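Orotidine 5'-phosphate decarboxylase (Pyrococcus horikoshii, PDB 2CZD) probably catalyses the decarboxylation of orotidine 5'-monophosphate to UMP, the last step of de novo UMP synthesis, and works as a homodimer. Local coordinates at residues B[22-27]-B[200-205]; B[88-93]-B[125-130]. One frame throughout, in Å; residues are numbered along the deposited sequence.

Contact 1. Residues B[22-27]-B[200-205]; sequences KDYISM and AIYDEI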
loop_
_atom_site.group_PDB
_atom_site.type_symbol
_atom_site.label_atom_id
_atom_site.label_comp_id
_atom_site.label_asym_id
_atom_site.label_seq_id
_atom_site.Cartn_x
_atom_site.Cartn_y
_atom_site.Cartn_z
ATOM N N LYS B 22 -3.834 -13.308 24.451
ATOM C CA LYS B 22 -3.231 -12.094 24.996
ATOM C C LYS B 22 -2.074 -12.307 25.966
ATOM O O LYS B 22 -1.073 -11.590 25.910
ATOM C CB LYS B 22 -4.300 -11.245 25.691
ATOM C CG LYS B 22 -3.729 -10.009 26.365
ATOM C CD LYS B 22 -4.826 -9.178 26.991
ATOM C CE LYS B 22 -4.244 -7.986 27.745
ATOM N NZ LYS B 22 -5.328 -7.225 28.436
ATOM N N ASP B 23 -2.209 -13.278 26.867
ATOM C CA ASP B 23 -1.167 -13.538 27.855
ATOM C C ASP B 23 0.202 -13.878 27.273
ATOM O O ASP B 23 1.235 -13.627 27.904
ATOM C CB ASP B 23 -1.604 -14.673 28.798
ATOM C CG ASP B 23 -2.729 -14.254 29.744
ATOM O OD1 ASP B 23 -3.244 -15.125 30.473
ATOM O OD2 ASP B 23 -3.103 -13.062 29.770
ATOM N N TYR B 24 0.213 -14.425 26.061
ATOM C CA TYR B 24 1.469 -14.825 25.461
ATOM C C TYR B 24 1.944 -14.069 24.236
ATOM O O TYR B 24 2.862 -14.534 23.574
ATOM C CB TYR B 24 1.429 -16.322 25.135
ATOM C CG TYR B 24 1.144 -17.167 26.350
ATOM C CD1 TYR B 24 -0.127 -17.680 26.576
ATOM C CD2 TYR B 24 2.134 -17.416 27.292
ATOM C CE1 TYR B 24 -0.410 -18.428 27.718
ATOM C CE2 TYR B 24 1.863 -18.160 28.443
ATOM C CZ TYR B 24 0.588 -18.663 28.646
ATOM O OH TYR B 24 0.308 -19.402 29.783
ATOM N N ILE B 25 1.343 -12.914 23.943
ATOM C CA ILE B 25 1.759 -12.122 22.782
ATOM C C ILE B 25 2.008 -10.674 23.197
ATOM O O ILE B 25 1.455 -10.197 24.194
ATOM C CB ILE B 25 0.702 -12.167 21.654
ATOM C CG1 ILE B 25 -0.615 -11.566 22.140
ATOM C CG2 ILE B 25 0.449 -13.618 21.238
ATOM C CD1 ILE B 25 -1.589 -11.255 20.992
ATOM N N SER B 26 2.858 -9.993 22.442
ATOM C CA SER B 26 3.187 -8.603 22.732
ATOM C C SER B 26 2.468 -7.605 21.837
ATOM O O SER B 26 2.265 -6.436 22.225
ATOM C CB SER B 26 4.691 -8.394 22.612
ATOM O OG SER B 26 5.362 -9.242 23.526
ATOM N N MET B 27 2.087 -8.049 20.640
ATOM C CA MET B 27 1.373 -7.181 19.703
ATOM C C MET B 27 0.515 -7.998 18.761
ATOM O O MET B 27 0.759 -9.181 18.557
ATOM C CB MET B 27 2.358 -6.369 18.856
ATOM C CG MET B 27 3.270 -5.478 19.674
ATOM S SD MET B 27 4.186 -4.375 18.604
ATOM C CE MET B 27 5.565 -3.888 19.691
ATOM N N ALA B 200 3.365 -22.387 23.789
ATOM C CA ALA B 200 4.474 -23.268 23.430
ATOM C C ALA B 200 5.619 -22.487 22.794
ATOM O O ALA B 200 6.784 -22.716 23.109
ATOM C CB ALA B 200 3.998 -24.362 22.491
ATOM N N ILE B 201 5.287 -21.551 21.903
ATOM C CA ILE B 201 6.327 -20.754 21.254
ATOM C C ILE B 201 6.988 -19.822 22.274
ATOM O O ILE B 201 8.211 -19.727 22.348
ATOM C CB ILE B 201 5.730 -19.938 20.092
ATOM C CG1 ILE B 201 5.161 -20.919 19.059
ATOM C CG2 ILE B 201 6.811 -19.015 19.462
ATOM C CD1 ILE B 201 4.219 -20.280 18.012
ATOM N N TYR B 202 6.160 -19.159 23.072
ATOM C CA TYR B 202 6.630 -18.270 24.120
ATOM C C TYR B 202 7.587 -19.023 25.058
ATOM O O TYR B 202 8.670 -18.521 25.379
ATOM C CB TYR B 202 5.425 -17.715 24.884
ATOM C CG TYR B 202 5.779 -16.887 26.094
ATOM C CD1 TYR B 202 6.074 -17.493 27.314
ATOM C CD2 TYR B 202 5.808 -15.493 26.025
ATOM C CE1 TYR B 202 6.385 -16.733 28.441
ATOM C CE2 TYR B 202 6.123 -14.719 27.147
ATOM C CZ TYR B 202 6.407 -15.347 28.350
ATOM O OH TYR B 202 6.705 -14.595 29.470
ATOM N N ASP B 203 7.203 -20.238 25.460
ATOM C CA ASP B 203 8.055 -21.042 26.341
ATOM C C ASP B 203 9.398 -21.405 25.708
ATOM O O ASP B 203 10.418 -21.475 26.395
ATOM C CB ASP B 203 7.336 -22.320 26.772
ATOM C CG ASP B 203 6.241 -22.064 27.805
ATOM O OD1 ASP B 203 6.227 -20.975 28.429
ATOM O OD2 ASP B 203 5.407 -22.982 27.999
ATOM N N GLU B 204 9.425 -21.657 24.403
ATOM C CA GLU B 204 10.700 -21.970 23.781
ATOM C C GLU B 204 11.607 -20.744 23.823
ATOM O O GLU B 204 12.781 -20.845 24.156
ATOM C CB GLU B 204 10.534 -22.419 22.325
ATOM C CG GLU B 204 11.895 -22.683 21.683
ATOM C CD GLU B 204 11.836 -23.093 20.228
ATOM O OE1 GLU B 204 11.150 -24.093 19.908
ATOM O OE2 GLU B 204 12.502 -22.427 19.406
ATOM N N ILE B 205 11.048 -19.587 23.497
ATOM C CA ILE B 205 11.804 -18.339 23.481
ATOM C C ILE B 205 12.356 -18.001 24.862
ATOM O O ILE B 205 13.508 -17.574 24.995
ATOM C CB ILE B 205 10.906 -17.178 22.974
ATOM C CG1 ILE B 205 10.549 -17.418 21.505
ATOM C CG2 ILE B 205 11.607 -15.827 23.150
ATOM C CD1 ILE B 205 9.544 -16.447 20.942
#
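Tyr24 turns the edge of its ring onto one face of Tyr202. The leading atom is CD2 of Tyr24, which lies 3.9 Å from CG of Tyr202 and equally close to CD1 of the same ring. It meets that face near the rim rather than over the middle. The ring centroids are 5.5 Å apart and the planes are inclined at 67°, so this is a T-shaped (edge-to-face) stack. Tyr202 points its CB from the helix toward the loop, with CG anti to the backbone N (chi1 174°). This stands the ring up beside residues 22-27 and presents a face to Tyr24. The backbone O of Tyr24 is also near, 4.0 Å from CD2 of Tyr202. No hydrogen bond joins the two segments, and the two tyrosines make nearly all of the contact.

A polar link lies at the start of the same helix. Tyr24 OH makes a weak hydrogen bond to Arg195, and Asp23 forms a salt bridge with that arginine. On the inner side of helix 194-205, Ile201 packs on Ile2 and Val184. The stack thus ties the loop between helix 11-21 and strand 27-31 to the C-terminal helix, near the closure of the TIM barrel where strands 2-5 and 181-184 meet.

Contact 2. Residues B[88-93]-B[125-130]; sequences VGRDSV and IEVANE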
loop_
_atom_site.group_PDB
_atom_site.type_symbol
_atom_site.label_atom_id
_atom_site.label_comp_id
_atom_site.label_asym_id
_atom_site.label_seq_id
_atom_site.Cartn_x
_atom_site.Cartn_y
_atom_site.Cartn_z
ATOM N N VAL B 88 9.805 4.377 -1.479
ATOM C CA VAL B 88 9.153 5.563 -1.993
ATOM C C VAL B 88 9.796 6.875 -1.562
ATOM O O VAL B 88 9.477 7.925 -2.101
ATOM C CB VAL B 88 7.629 5.483 -1.654
ATOM C CG1 VAL B 88 6.856 6.676 -2.196
ATOM C CG2 VAL B 88 7.062 4.211 -2.301
ATOM N N GLY B 89 10.708 6.818 -0.600
ATOM C CA GLY B 89 11.373 8.046 -0.206
ATOM C C GLY B 89 11.220 8.400 1.258
ATOM O O GLY B 89 10.276 7.973 1.915
ATOM N N ARG B 90 12.161 9.197 1.752
ATOM C CA ARG B 90 12.164 9.636 3.142
ATOM C C ARG B 90 10.969 10.538 3.487
ATOM O O ARG B 90 10.474 10.495 4.612
ATOM C CB ARG B 90 13.471 10.374 3.431
ATOM C CG ARG B 90 14.687 9.468 3.331
ATOM C CD ARG B 90 15.963 10.310 3.249
ATOM N NE ARG B 90 17.216 9.545 3.339
ATOM C CZ ARG B 90 17.762 8.791 2.378
ATOM N NH1 ARG B 90 17.185 8.642 1.184
ATOM N NH2 ARG B 90 18.944 8.210 2.605
ATOM N N ASP B 91 10.507 11.346 2.537
ATOM C CA ASP B 91 9.359 12.200 2.809
ATOM C C ASP B 91 8.108 11.369 3.055
ATOM O O ASP B 91 7.334 11.674 3.964
ATOM C CB ASP B 91 9.139 13.266 1.706
ATOM C CG ASP B 91 9.192 12.708 0.287
ATOM O OD1 ASP B 91 9.095 13.526 -0.657
ATOM O OD2 ASP B 91 9.324 11.492 0.095
ATOM N N SER B 92 7.914 10.317 2.261
ATOM C CA SER B 92 6.769 9.446 2.464
ATOM C C SER B 92 6.868 8.701 3.797
ATOM O O SER B 92 5.843 8.465 4.441
ATOM C CB SER B 92 6.609 8.477 1.292
ATOM O OG SER B 92 6.131 9.187 0.151
ATOM N N VAL B 93 8.088 8.365 4.230
ATOM C CA VAL B 93 8.257 7.698 5.522
ATOM C C VAL B 93 7.981 8.703 6.640
ATOM O O VAL B 93 7.203 8.417 7.569
ATOM C CB VAL B 93 9.693 7.185 5.706
ATOM C CG1 VAL B 93 9.851 6.603 7.105
ATOM C CG2 VAL B 93 10.002 6.103 4.669
ATOM N N ILE B 125 18.725 -0.109 4.732
ATOM C CA ILE B 125 19.124 -0.145 6.141
ATOM C C ILE B 125 19.768 1.208 6.520
ATOM O O ILE B 125 19.539 1.719 7.618
ATOM C CB ILE B 125 20.099 -1.302 6.414
ATOM C CG1 ILE B 125 19.346 -2.629 6.322
ATOM C CG2 ILE B 125 20.725 -1.153 7.808
ATOM C CD1 ILE B 125 20.289 -3.819 6.277
ATOM N N GLU B 126 20.570 1.784 5.622
ATOM C CA GLU B 126 21.172 3.083 5.897
ATOM C C GLU B 126 20.063 4.115 6.087
ATOM O O GLU B 126 20.165 4.975 6.958
ATOM C CB GLU B 126 22.087 3.517 4.745
ATOM C CG GLU B 126 23.267 2.582 4.536
ATOM C CD GLU B 126 24.093 2.944 3.321
ATOM O OE1 GLU B 126 23.519 3.452 2.335
ATOM O OE2 GLU B 126 25.323 2.700 3.350
ATOM N N VAL B 127 19.005 4.059 5.276
ATOM C CA VAL B 127 17.916 5.025 5.465
ATOM C C VAL B 127 17.263 4.794 6.831
ATOM O O VAL B 127 16.975 5.745 7.551
ATOM C CB VAL B 127 16.821 4.921 4.360
ATOM C CG1 VAL B 127 15.718 5.927 4.631
ATOM C CG2 VAL B 127 17.417 5.144 2.975
ATOM N N ALA B 128 17.013 3.536 7.191
ATOM C CA ALA B 128 16.433 3.249 8.504
ATOM C C ALA B 128 17.374 3.766 9.620
ATOM O O ALA B 128 16.925 4.270 10.635
ATOM C CB ALA B 128 16.198 1.743 8.662
ATOM N N ASN B 129 18.683 3.643 9.433
ATOM C CA ASN B 129 19.593 4.136 10.463
ATOM C C ASN B 129 19.464 5.652 10.641
ATOM O O ASN B 129 19.617 6.168 11.748
ATOM C CB ASN B 129 21.028 3.756 10.114
ATOM C CG ASN B 129 21.296 2.287 10.325
ATOM O OD1 ASN B 129 20.524 1.598 11.004
ATOM N ND2 ASN B 129 22.395 1.802 9.766
ATOM N N GLU B 130 19.165 6.361 9.556
ATOM C CA GLU B 130 19.018 7.811 9.608
ATOM C C GLU B 130 17.711 8.181 10.292
ATOM O O GLU B 130 17.668 9.045 11.176
ATOM C CB GLU B 130 18.986 8.406 8.191
ATOM C CG GLU B 130 20.282 8.360 7.390
ATOM C CD GLU B 130 20.129 8.999 5.996
ATOM O OE1 GLU B 130 21.097 8.941 5.211
ATOM O OE2 GLU B 130 19.047 9.562 5.680
#
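Arg90 reaches from the first turn of helix 90-97 to Glu130 on helix 121-131 and forms a salt bridge with it. The main bond runs from NE of Arg90 to OE2 of Glu130, 3.0 Å long and nearly straight at 167°. The acceptor lies almost in the guanidinium plane. The donor meets OE2 on its syn side but 30° out of the carboxylate plane, and the two flat groups are turned 42° against each other. NH2 of Arg90 adds two weak bonds, at 3.4 Å to OE2 and 3.5 Å to OE1 of Glu130. The carboxylate is therefore held mainly through one oxygen. NH1 serves a different acid: it forms a salt bridge with Glu115 of the second subunit. Arg90 thus joins two acids of different chains, and each probably helps to balance its positive charge.

Val127 supplies the apolar part. Its CG2 lies over one face of the guanidinium, 3.4 Å from NH2 of Arg90, while its CG1 is 3.9 Å from Arg90 CG. The arginine chain is extended from CG to NE, which carries the charged group past the valine to the glutamate. Val127 also packs on Phe116 of the second subunit.

Gly89 is the N-cap of helix 90-97, and its O accepts the backbone bond from Val93 N. Nearby, Asp91 OD1 accepts a hydrogen bond from Gly112 N of the second subunit, and Ser92 OG is hydrogen-bonded to the backbone O of Asp62, a substrate-binding residue. The contact joins successive outer helices of the TIM barrel, those following strands 81-85 and 101-105, at the dimer interface.

Contacts 1 and 2 lie on opposite sides of the centre of one TIM barrel. Their centres are 31 Å apart and their nearest atoms about 16 Å apart, so they do not touch. Both segments of contact 2 fall between the two segments of contact 1 in the sequence. Contact 1 joins the loop before the second strand to the last helix and touches no other chain of the assembly, whereas contact 2 borders the second subunit. Each keeps some distance from the substrate-binding residue cited here: the side chain of Tyr202 is about 9 Å from that of Ala171, and the side chain of Arg90 is about 9 Å from that of Pro64.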